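Long-range contacts in putative lipoprotein (Bacteroides fragilis, PDB 3NQI), which is of unknown function but is probably a lipoprotein that may bind lipid: residues 150-155 against 192-197; 165-170 against 214-219; 218-223 against 233-238. One frame throughout, in Å; residues are numbered along the deposited sequence. Where two conformers were deposited one is given.

Interaction 1: 150-155 against 192-197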
loop_
_atom_site.group_PDB
_atom_site.type_symbol
_atom_site.label_atom_id
_atom_site.label_comp_id
_atom_site.label_asym_id
_atom_site.label_seq_id
_atom_site.Cartn_x
_atom_site.Cartn_y
_atom_site.Cartn_z
ATOM N N PHE A 150 6.896 -4.548 -1.871
ATOM C CA PHE A 150 6.927 -3.584 -0.798
ATOM C C PHE A 150 6.303 -4.264 0.413
ATOM O O PHE A 150 5.051 -4.374 0.514
ATOM C CB PHE A 150 6.131 -2.322 -1.186
ATOM C CG PHE A 150 6.603 -1.682 -2.447
ATOM C CD1 PHE A 150 7.659 -0.789 -2.408
ATOM C CD2 PHE A 150 6.039 -2.044 -3.676
ATOM C CE1 PHE A 150 8.122 -0.207 -3.581
ATOM C CE2 PHE A 150 6.453 -1.450 -4.854
ATOM C CZ PHE A 150 7.500 -0.516 -4.811
ATOM N N THR A 151 7.157 -4.751 1.306
ATOM C CA THR A 151 6.698 -5.486 2.474
ATOM C C THR A 151 6.855 -4.667 3.731
ATOM O O THR A 151 7.973 -4.136 3.990
ATOM C CB THR A 151 7.531 -6.751 2.616
ATOM O OG1 THR A 151 7.357 -7.518 1.454
ATOM C CG2 THR A 151 7.129 -7.608 3.855
ATOM N N LEU A 152 5.780 -4.546 4.520
ATOM C CA LEU A 152 5.896 -3.895 5.855
ATOM C C LEU A 152 6.240 -4.929 6.896
ATOM O O LEU A 152 5.545 -5.972 7.008
ATOM C CB LEU A 152 4.657 -3.154 6.274
ATOM C CG LEU A 152 4.403 -1.864 5.556
ATOM C CD1 LEU A 152 3.050 -1.325 6.089
ATOM C CD2 LEU A 152 5.607 -0.827 5.760
ATOM N N VAL A 153 7.286 -4.642 7.681
ATOM C CA VAL A 153 7.747 -5.568 8.714
ATOM C C VAL A 153 7.673 -4.893 10.099
ATOM O O VAL A 153 8.172 -3.778 10.311
ATOM C CB VAL A 153 9.174 -6.114 8.401
ATOM C CG1 VAL A 153 9.623 -7.273 9.397
ATOM C CG2 VAL A 153 9.283 -6.600 6.910
ATOM N N CYS A 154 7.015 -5.579 11.013
ATOM C CA CYS A 154 7.028 -5.283 12.445
ATOM C C CYS A 154 7.998 -6.249 13.132
ATOM O O CYS A 154 7.824 -7.493 13.089
ATOM C CB CYS A 154 5.647 -5.491 13.011
ATOM S SG CYS A 154 5.567 -5.040 14.752
ATOM N N TYR A 155 9.053 -5.705 13.721
ATOM C CA TYR A 155 10.021 -6.515 14.495
ATOM C C TYR A 155 9.515 -6.565 15.925
ATOM O O TYR A 155 9.626 -5.612 16.684
ATOM C CB TYR A 155 11.463 -5.977 14.412
ATOM C CG TYR A 155 11.959 -5.997 12.985
ATOM C CD1 TYR A 155 12.299 -7.195 12.362
ATOM C CD2 TYR A 155 12.014 -4.843 12.247
ATOM C CE1 TYR A 155 12.712 -7.223 11.045
ATOM C CE2 TYR A 155 12.421 -4.848 10.932
ATOM C CZ TYR A 155 12.769 -6.022 10.326
ATOM O OH TYR A 155 13.124 -6.029 9.001
ATOM N N LYS A 192 -0.159 0.839 -2.280
ATOM C CA LYS A 192 -0.024 -0.530 -1.707
ATOM C C LYS A 192 -0.820 -0.541 -0.403
ATOM O O LYS A 192 -0.618 0.306 0.476
ATOM C CB LYS A 192 1.444 -0.852 -1.462
ATOM C CG LYS A 192 2.275 -0.889 -2.757
ATOM C CD LYS A 192 1.994 -2.247 -3.497
ATOM C CE LYS A 192 2.457 -2.269 -4.882
ATOM N NZ LYS A 192 1.898 -3.521 -5.482
ATOM N N ALA A 193 -1.759 -1.473 -0.311
ATOM C CA ALA A 193 -2.631 -1.598 0.844
ATOM C C ALA A 193 -2.244 -2.823 1.690
ATOM O O ALA A 193 -1.957 -3.921 1.152
ATOM C CB ALA A 193 -4.112 -1.676 0.399
ATOM N N TYR A 194 -2.230 -2.615 3.015
ATOM C CA TYR A 194 -1.737 -3.576 4.014
ATOM C C TYR A 194 -2.771 -3.867 5.076
ATOM O O TYR A 194 -3.174 -2.981 5.857
ATOM C CB TYR A 194 -0.479 -3.071 4.745
ATOM C CG TYR A 194 0.662 -2.806 3.809
ATOM C CD1 TYR A 194 0.764 -1.606 3.124
ATOM C CD2 TYR A 194 1.580 -3.769 3.554
ATOM C CE1 TYR A 194 1.775 -1.388 2.197
ATOM C CE2 TYR A 194 2.637 -3.558 2.652
ATOM C CZ TYR A 194 2.734 -2.402 1.989
ATOM O OH TYR A 194 3.748 -2.232 1.074
ATOM N N GLU A 195 -3.168 -5.136 5.137
ATOM C CA GLU A 195 -4.027 -5.585 6.237
ATOM C C GLU A 195 -3.140 -5.804 7.459
ATOM O O GLU A 195 -2.280 -6.681 7.465
ATOM C CB GLU A 195 -4.764 -6.909 5.842
ATOM C CG GLU A 195 -6.129 -7.099 6.498
ATOM C CD GLU A 195 -6.072 -7.330 8.014
ATOM O OE1 GLU A 195 -5.043 -7.833 8.523
ATOM O OE2 GLU A 195 -7.079 -7.080 8.691
ATOM N N ILE A 196 -3.366 -5.053 8.517
ATOM C CA ILE A 196 -2.463 -5.028 9.653
ATOM C C ILE A 196 -3.078 -5.599 10.970
ATOM O O ILE A 196 -2.475 -5.462 12.006
ATOM C CB ILE A 196 -1.892 -3.657 9.902
ATOM C CG1 ILE A 196 -3.011 -2.636 10.150
ATOM C CG2 ILE A 196 -0.966 -3.225 8.711
ATOM C CD1 ILE A 196 -2.493 -1.400 10.880
ATOM N N SER A 197 -4.203 -6.320 10.889
ATOM C CA SER A 197 -4.843 -6.838 12.096
ATOM C C SER A 197 -3.930 -7.790 12.850
ATOM O O SER A 197 -3.878 -7.771 14.084
ATOM C CB SER A 197 -6.162 -7.524 11.764
ATOM O OG SER A 197 -7.069 -6.569 11.261
#

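Interaction 2: 165-170 against 214-219. With CD (cadmium ion), chain E.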
loop_
_atom_site.group_PDB
_atom_site.type_symbol
_atom_site.label_atom_id
_atom_site.label_comp_id
_atom_site.label_asym_id
_atom_site.label_seq_id
_atom_site.Cartn_x
_atom_site.Cartn_y
_atom_site.Cartn_z
ATOM N N ILE A 165 3.520 3.566 20.233
ATOM C CA ILE A 165 3.870 3.816 18.830
ATOM C C ILE A 165 4.142 2.496 18.189
ATOM O O ILE A 165 4.924 1.727 18.707
ATOM C CB ILE A 165 5.115 4.729 18.701
ATOM C CG1 ILE A 165 4.822 6.098 19.325
ATOM C CG2 ILE A 165 5.529 4.893 17.208
ATOM C CD1 ILE A 165 6.039 7.054 19.251
ATOM N N LEU A 166 3.477 2.195 17.081
ATOM C CA LEU A 166 3.758 0.950 16.348
ATOM C C LEU A 166 4.647 1.289 15.159
ATOM O O LEU A 166 4.225 1.969 14.253
ATOM C CB LEU A 166 2.470 0.327 15.842
ATOM C CG LEU A 166 2.524 -0.904 14.946
ATOM C CD1 LEU A 166 3.315 -2.012 15.661
ATOM C CD2 LEU A 166 1.126 -1.387 14.628
ATOM N N LYS A 167 5.865 0.773 15.147
ATOM C CA LYS A 167 6.853 1.134 14.132
ATOM C C LYS A 167 6.949 -0.001 13.116
ATOM O O LYS A 167 7.169 -1.195 13.480
ATOM C CB LYS A 167 8.212 1.399 14.772
ATOM C CG LYS A 167 9.333 1.718 13.734
ATOM C CD LYS A 167 10.591 2.432 14.301
ATOM C CE LYS A 167 10.921 2.106 15.743
ATOM N NZ LYS A 167 12.055 2.930 16.216
ATOM N N LEU A 168 6.763 0.346 11.852
ATOM C CA LEU A 168 6.848 -0.624 10.755
ATOM C C LEU A 168 7.953 -0.238 9.747
ATOM O O LEU A 168 8.053 0.911 9.353
ATOM C CB LEU A 168 5.522 -0.735 10.047
ATOM C CG LEU A 168 4.303 -1.078 10.925
ATOM C CD1 LEU A 168 3.028 -1.056 10.017
ATOM C CD2 LEU A 168 4.518 -2.409 11.632
ATOM N N TYR A 169 8.791 -1.190 9.360
ATOM C CA TYR A 169 9.829 -0.923 8.371
ATOM C C TYR A 169 9.329 -1.297 6.974
ATOM O O TYR A 169 8.804 -2.371 6.804
ATOM C CB TYR A 169 11.095 -1.709 8.697
ATOM C CG TYR A 169 11.813 -1.106 9.857
ATOM C CD1 TYR A 169 11.386 -1.326 11.160
ATOM C CD2 TYR A 169 12.925 -0.257 9.651
ATOM C CE1 TYR A 169 12.042 -0.731 12.211
ATOM C CE2 TYR A 169 13.570 0.341 10.701
ATOM C CZ TYR A 169 13.121 0.101 11.974
ATOM O OH TYR A 169 13.778 0.667 13.041
ATOM N N LEU A 170 9.426 -0.385 6.006
ATOM C CA LEU A 170 9.208 -0.769 4.581
ATOM C C LEU A 170 10.427 -1.465 4.049
ATOM O O LEU A 170 11.524 -0.859 4.009
ATOM C CB LEU A 170 8.963 0.431 3.715
ATOM C CG LEU A 170 8.774 0.175 2.209
ATOM C CD1 LEU A 170 7.565 -0.743 2.010
ATOM C CD2 LEU A 170 8.517 1.512 1.525
ATOM N N LYS A 214 -0.091 5.995 17.376
ATOM C CA LYS A 214 0.341 6.240 15.986
ATOM C C LYS A 214 1.116 5.072 15.428
ATOM O O LYS A 214 1.701 4.252 16.177
ATOM C CB LYS A 214 1.071 7.614 15.860
ATOM C CG LYS A 214 2.448 7.677 16.408
ATOM C CD LYS A 214 3.113 9.058 16.123
ATOM C CE LYS A 214 4.464 9.145 16.818
ATOM N NZ LYS A 214 5.001 10.504 16.878
ATOM N N ILE A 215 1.060 4.957 14.113
ATOM C CA ILE A 215 1.848 3.982 13.368
ATOM C C ILE A 215 2.910 4.775 12.612
ATOM O O ILE A 215 2.634 5.851 12.035
ATOM C CB ILE A 215 1.004 3.171 12.374
ATOM C CG1 ILE A 215 -0.154 2.458 13.120
ATOM C CG2 ILE A 215 1.933 2.208 11.554
ATOM C CD1 ILE A 215 -1.260 1.794 12.217
ATOM N N THR A 216 4.153 4.318 12.679
ATOM C CA THR A 216 5.192 5.012 11.947
ATOM C C THR A 216 5.722 4.068 10.884
ATOM O O THR A 216 5.837 2.841 11.083
ATOM C CB THR A 216 6.351 5.564 12.847
ATOM O OG1 THR A 216 6.970 4.471 13.523
ATOM C CG2 THR A 216 5.831 6.601 13.826
ATOM N N ILE A 217 6.015 4.647 9.736
ATOM C CA ILE A 217 6.512 3.862 8.587
ATOM C C ILE A 217 7.924 4.373 8.290
ATOM O O ILE A 217 8.132 5.534 7.995
ATOM C CB ILE A 217 5.637 4.054 7.345
ATOM C CG1 ILE A 217 4.134 3.742 7.634
ATOM C CG2 ILE A 217 6.187 3.236 6.141
ATOM C CD1 ILE A 217 3.791 2.351 7.970
ATOM N N VAL A 218 8.889 3.482 8.353
ATOM C CA VAL A 218 10.282 3.825 8.195
ATOM C C VAL A 218 10.733 3.387 6.769
ATOM O O VAL A 218 10.766 2.170 6.483
ATOM C CB VAL A 218 11.178 3.120 9.248
ATOM C CG1 VAL A 218 12.648 3.649 9.099
ATOM C CG2 VAL A 218 10.702 3.384 10.709
ATOM N N ALA A 219 11.088 4.335 5.903
ATOM C CA ALA A 219 11.523 4.014 4.513
ATOM C C ALA A 219 12.955 4.491 4.194
ATOM O O ALA A 219 13.383 5.538 4.699
ATOM C CB ALA A 219 10.542 4.640 3.510
HETATM CD CD CD E . 7.058 1.027 19.195
HETATM O O HOH W 1 6.945 -0.889 17.250
HETATM O O HOH W 2 13.425 1.058 6.067
HETATM O O HOH W 3 8.474 3.177 18.534
HETATM O O HOH W 4 5.794 -0.959 19.674
#

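Interaction 3: 218-223 against 233-238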
loop_
_atom_site.group_PDB
_atom_site.type_symbol
_atom_site.label_atom_id
_atom_site.label_comp_id
_atom_site.label_asym_id
_atom_site.label_seq_id
_atom_site.Cartn_x
_atom_site.Cartn_y
_atom_site.Cartn_z
ATOM N N VAL A 218 8.889 3.482 8.353
ATOM C CA VAL A 218 10.282 3.825 8.195
ATOM C C VAL A 218 10.733 3.387 6.769
ATOM O O VAL A 218 10.766 2.170 6.483
ATOM C CB VAL A 218 11.178 3.120 9.248
ATOM C CG1 VAL A 218 12.648 3.649 9.099
ATOM C CG2 VAL A 218 10.702 3.384 10.709
ATOM N N ALA A 219 11.088 4.335 5.903
ATOM C CA ALA A 219 11.523 4.014 4.513
ATOM C C ALA A 219 12.955 4.491 4.194
ATOM O O ALA A 219 13.383 5.538 4.699
ATOM C CB ALA A 219 10.542 4.640 3.510
ATOM N N GLN A 220 13.682 3.724 3.373
ATOM C CA GLN A 220 14.929 4.190 2.722
ATOM C C GLN A 220 14.576 4.782 1.368
ATOM O O GLN A 220 13.992 4.102 0.482
ATOM C CB GLN A 220 15.972 3.074 2.587
ATOM C CG GLN A 220 16.454 2.585 3.898
ATOM C CD GLN A 220 17.558 1.563 3.776
ATOM O OE1 GLN A 220 18.762 1.887 3.860
ATOM N NE2 GLN A 220 17.159 0.315 3.614
ATOM N N GLN A 221 14.820 6.085 1.233
ATOM C CA GLN A 221 14.457 6.755 0.013
ATOM C C GLN A 221 15.591 7.562 -0.551
ATOM O O GLN A 221 16.524 7.930 0.154
ATOM C CB GLN A 221 13.190 7.583 0.195
ATOM C CG GLN A 221 13.317 8.786 0.938
ATOM C CD GLN A 221 11.957 9.461 1.151
ATOM O OE1 GLN A 221 10.999 8.817 1.576
ATOM N NE2 GLN A 221 11.883 10.754 0.874
ATOM N N ASN A 222 15.527 7.786 -1.860
ATOM C CA ASN A 222 16.607 8.497 -2.574
ATOM C C ASN A 222 15.924 9.259 -3.701
ATOM O O ASN A 222 15.304 8.652 -4.588
ATOM C CB ASN A 222 17.629 7.477 -3.061
ATOM C CG ASN A 222 18.805 8.086 -3.883
ATOM O OD1 ASN A 222 18.683 9.133 -4.560
ATOM N ND2 ASN A 222 19.952 7.409 -3.818
ATOM N N GLU A 223 15.958 10.579 -3.597
ATOM C CA GLU A 223 15.294 11.480 -4.527
ATOM C C GLU A 223 16.039 11.604 -5.866
ATOM O O GLU A 223 15.489 12.188 -6.795
ATOM C CB GLU A 223 15.215 12.912 -3.937
ATOM N N THR A 233 20.770 8.381 -0.346
ATOM C CA THR A 233 19.746 7.551 0.251
ATOM C C THR A 233 19.613 8.008 1.697
ATOM O O THR A 233 20.604 8.065 2.415
ATOM C CB THR A 233 20.113 6.057 0.198
ATOM O OG1 THR A 233 20.272 5.666 -1.173
ATOM C CG2 THR A 233 18.997 5.156 0.895
ATOM N N ILE A 234 18.397 8.372 2.105
ATOM C CA ILE A 234 18.132 8.790 3.469
ATOM C C ILE A 234 17.054 7.899 4.064
ATOM O O ILE A 234 16.327 7.169 3.366
ATOM C CB ILE A 234 17.666 10.264 3.535
ATOM C CG1 ILE A 234 16.377 10.467 2.738
ATOM C CG2 ILE A 234 18.789 11.218 3.047
ATOM C CD1 ILE A 234 15.535 11.659 3.150
ATOM N N GLU A 235 16.941 7.957 5.376
ATOM C CA GLU A 235 15.843 7.338 6.043
ATOM C C GLU A 235 14.805 8.377 6.304
ATOM O O GLU A 235 15.099 9.481 6.743
ATOM C CB GLU A 235 16.322 6.698 7.321
ATOM C CG GLU A 235 15.265 5.949 8.048
ATOM C CD GLU A 235 15.878 4.763 8.786
ATOM O OE1 GLU A 235 16.645 3.973 8.161
ATOM O OE2 GLU A 235 15.614 4.650 9.975
ATOM N N LYS A 236 13.565 8.044 6.007
ATOM C CA LYS A 236 12.475 8.907 6.309
ATOM C C LYS A 236 11.339 8.148 7.047
ATOM O O LYS A 236 10.969 7.013 6.698
ATOM C CB LYS A 236 11.973 9.619 5.057
ATOM C CG LYS A 236 10.901 10.625 5.376
ATOM C CD LYS A 236 10.756 11.777 4.392
ATOM C CE LYS A 236 9.650 12.710 4.898
ATOM N NZ LYS A 236 9.133 13.675 3.881
ATOM N N VAL A 237 10.840 8.790 8.101
ATOM C CA VAL A 237 9.786 8.248 8.943
ATOM C C VAL A 237 8.473 8.978 8.629
ATOM O O VAL A 237 8.448 10.161 8.687
ATOM C CB VAL A 237 10.132 8.339 10.423
ATOM C CG1 VAL A 237 8.894 7.842 11.289
ATOM C CG2 VAL A 237 11.355 7.469 10.725
ATOM N N TYR A 238 7.418 8.268 8.217
ATOM C CA TYR A 238 6.106 8.908 7.929
ATOM C C TYR A 238 5.117 8.531 9.074
ATOM O O TYR A 238 5.144 7.426 9.565
ATOM C CB TYR A 238 5.563 8.385 6.598
ATOM C CG TYR A 238 6.386 8.764 5.379
ATOM C CD1 TYR A 238 7.547 8.057 5.028
ATOM C CD2 TYR A 238 5.999 9.811 4.573
ATOM C CE1 TYR A 238 8.294 8.404 3.893
ATOM C CE2 TYR A 238 6.713 10.135 3.429
ATOM C CZ TYR A 238 7.861 9.444 3.101
ATOM O OH TYR A 238 8.542 9.796 1.934
#

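Interaction 1: 150-155 against 192-197
The one hydrogen bond between 150-155 and 192-197 comes from the hydroxyl of Y194, which gives its proton to the main-chain oxygen of F150, with OH and O 2.6 Å apart. The oxygen sits at the edge of the Y194 ring, near its plane, while the hydroxyl stands well above the carbonyl plane of F150, 59° out of it. Backbone bonds take T151 to R171 of strand 165-174 and L152 to T83 and I85 of strand 78-87; here a side chain does the reaching. The strand axes come no nearer than 8.9 Å, too far for a ladder, and the phenol bridges the gap. The same hydroxyl also lies 3.3 Å from CB of F150.

Apolar contact comes mainly from L152. Its CD1 rests over one face of the Y194 ring as a CH-pi contact, 3.7 Å from the centroid and 14° off the normal, with CG leaning over the CD2-CE2 side. The two side chains cross at about a right angle.

At the other end, F150 meets the aliphatic part of K192. Chi2 (-77°) turns CD of K192 out of line; CE beyond it lies 3.8 Å from CD2 of F150, obliquely to the ring.

Around this buried contact, strand 123-132 supplies L126 to both L152 and Y194, while Y130 meets the F150 ring edge-to-face and Y172 of strand 165-174 stacks on it. Strand 78-87 pairs with both 148-155 and 186-195, so the contact spans it, and helix 197-207 begins just beyond I196.

Interaction 2: 165-170 against 214-219
V218 holds CG1 anti to its backbone N (chi1 -175°), and Y169 carries its ring anti to its own carbonyl carbon (chi1 -74°); the two side chains therefore lie side by side, pointing the same way. CB of V218 sits over one face of the ring as a CH-pi contact, 4.2 Å from the centroid, and CG1 touches CE2. The other methyl, CG2, meets CG and CD of K167, whose CB also lies against OG1 of T216. Farther along this face CD1 of I165 runs beside CE of K214, 3.6 Å away, before the lysine ends in a salt bridge to E239.

The backbones form a regular parallel ladder, with I165 opposite K214 and Y169 opposite V218. Five N-H...O bonds join them, alternating in direction: L166 N to K214 O, T216 N to L166 O, L168 N to T216 O, V218 N to L168 O and L170 N to V218 O. All are fairly straight, with the first at 169°. Strand 165-174 lies between 148-155 and 214-221 here, antiparallel to the former and parallel to the latter.

The reverse face carries L166, L168, I215 and I217. L168 CD1 meets I215 CG2 at 3.8 Å. On its other flank L168 CD1 is 4.0 Å from I217 CD1; helix 197-207 covers L166 and L168 with I199.

At the start of the strand the carbonyl O of I165 binds a cadmium ion at 2.3 Å, beside D163 and three waters. One of those waters also accepts the N-H of K167, 2.9 Å from its N, tying the metal shell to the strand two residues on.

Interaction 3: 218-223 against 233-238
The Y238 ring meets Q221 at its edge: OE1 lies near the ring plane and accepts the phenol proton, with OH and OE1 2.7 Å apart. The two side chains reach toward each other tip to tip, amide and ring planes 37° apart, and the hydroxyl lies in the plane of the glutamine C=O, on a lone pair. CB and CD of K236 lie over one face of the Q221 amide, the chains crossing obliquely. CB of A219 also sits at the Y238 ring edge, while the hydroxyl has a second partner in the backbone N of L105. Q221 starts with CG between its backbone N and carbonyl carbon (chi1 74°), where CG lies 3.9 Å from CG1 of I234.

The second amide, that of N222, gives an N-H to OG1 of T233, ND2 to OG1 being 3.2 Å, with the oxygen tilted 23° from the amide plane. Each group has another partner: OD1 of N222 accepts from the backbone N of Y224 and N225, and T233 OG1 bonds to L228 O. These bonds fasten the intervening loop back onto N222 and T233.

On the face that carries V218 and Q220, the carboxylate of E235 lies against CG1 of V218, OE2 being 3.3 Å away, and CG2 of V237 lies 4.1 Å from CG2 of V218. CG2 of T233 reaches CB of Q220.

The backbones exchange paired bonds at A219 with K236, the N of A219 lying 2.8 Å from K236 O, and at Q221 with I234. V218 with V237 and Q220 with E235 are the intervening non-hydrogen-bonded pairs, the ladder of an antiparallel beta hairpin closed by a long loop.

How the interactions relate
From the N terminus, strand 148-155 runs on to its antiparallel partner 165-174, which opens interaction 2 before interaction 1 has closed. Interaction 1 closes at 192-197, on the far end of strand 186-195, after helix 178-183; interaction 2 closes only at 214-219, beyond helix 197-207, so the two loops cross. They touch directly: V153 O lies 2.8 Å from Y169 N, and I196 packs on I215. Interaction 3 then opens on V218 and A219, where interaction 2 ends, and closes a short loop at 233-238. Interactions 2 and 3 join 165-174, 214-221 and 234-241, with 148-155 paired beside them; interaction 1 links 148-155 to 186-195 through side chains, both pairing with 78-87.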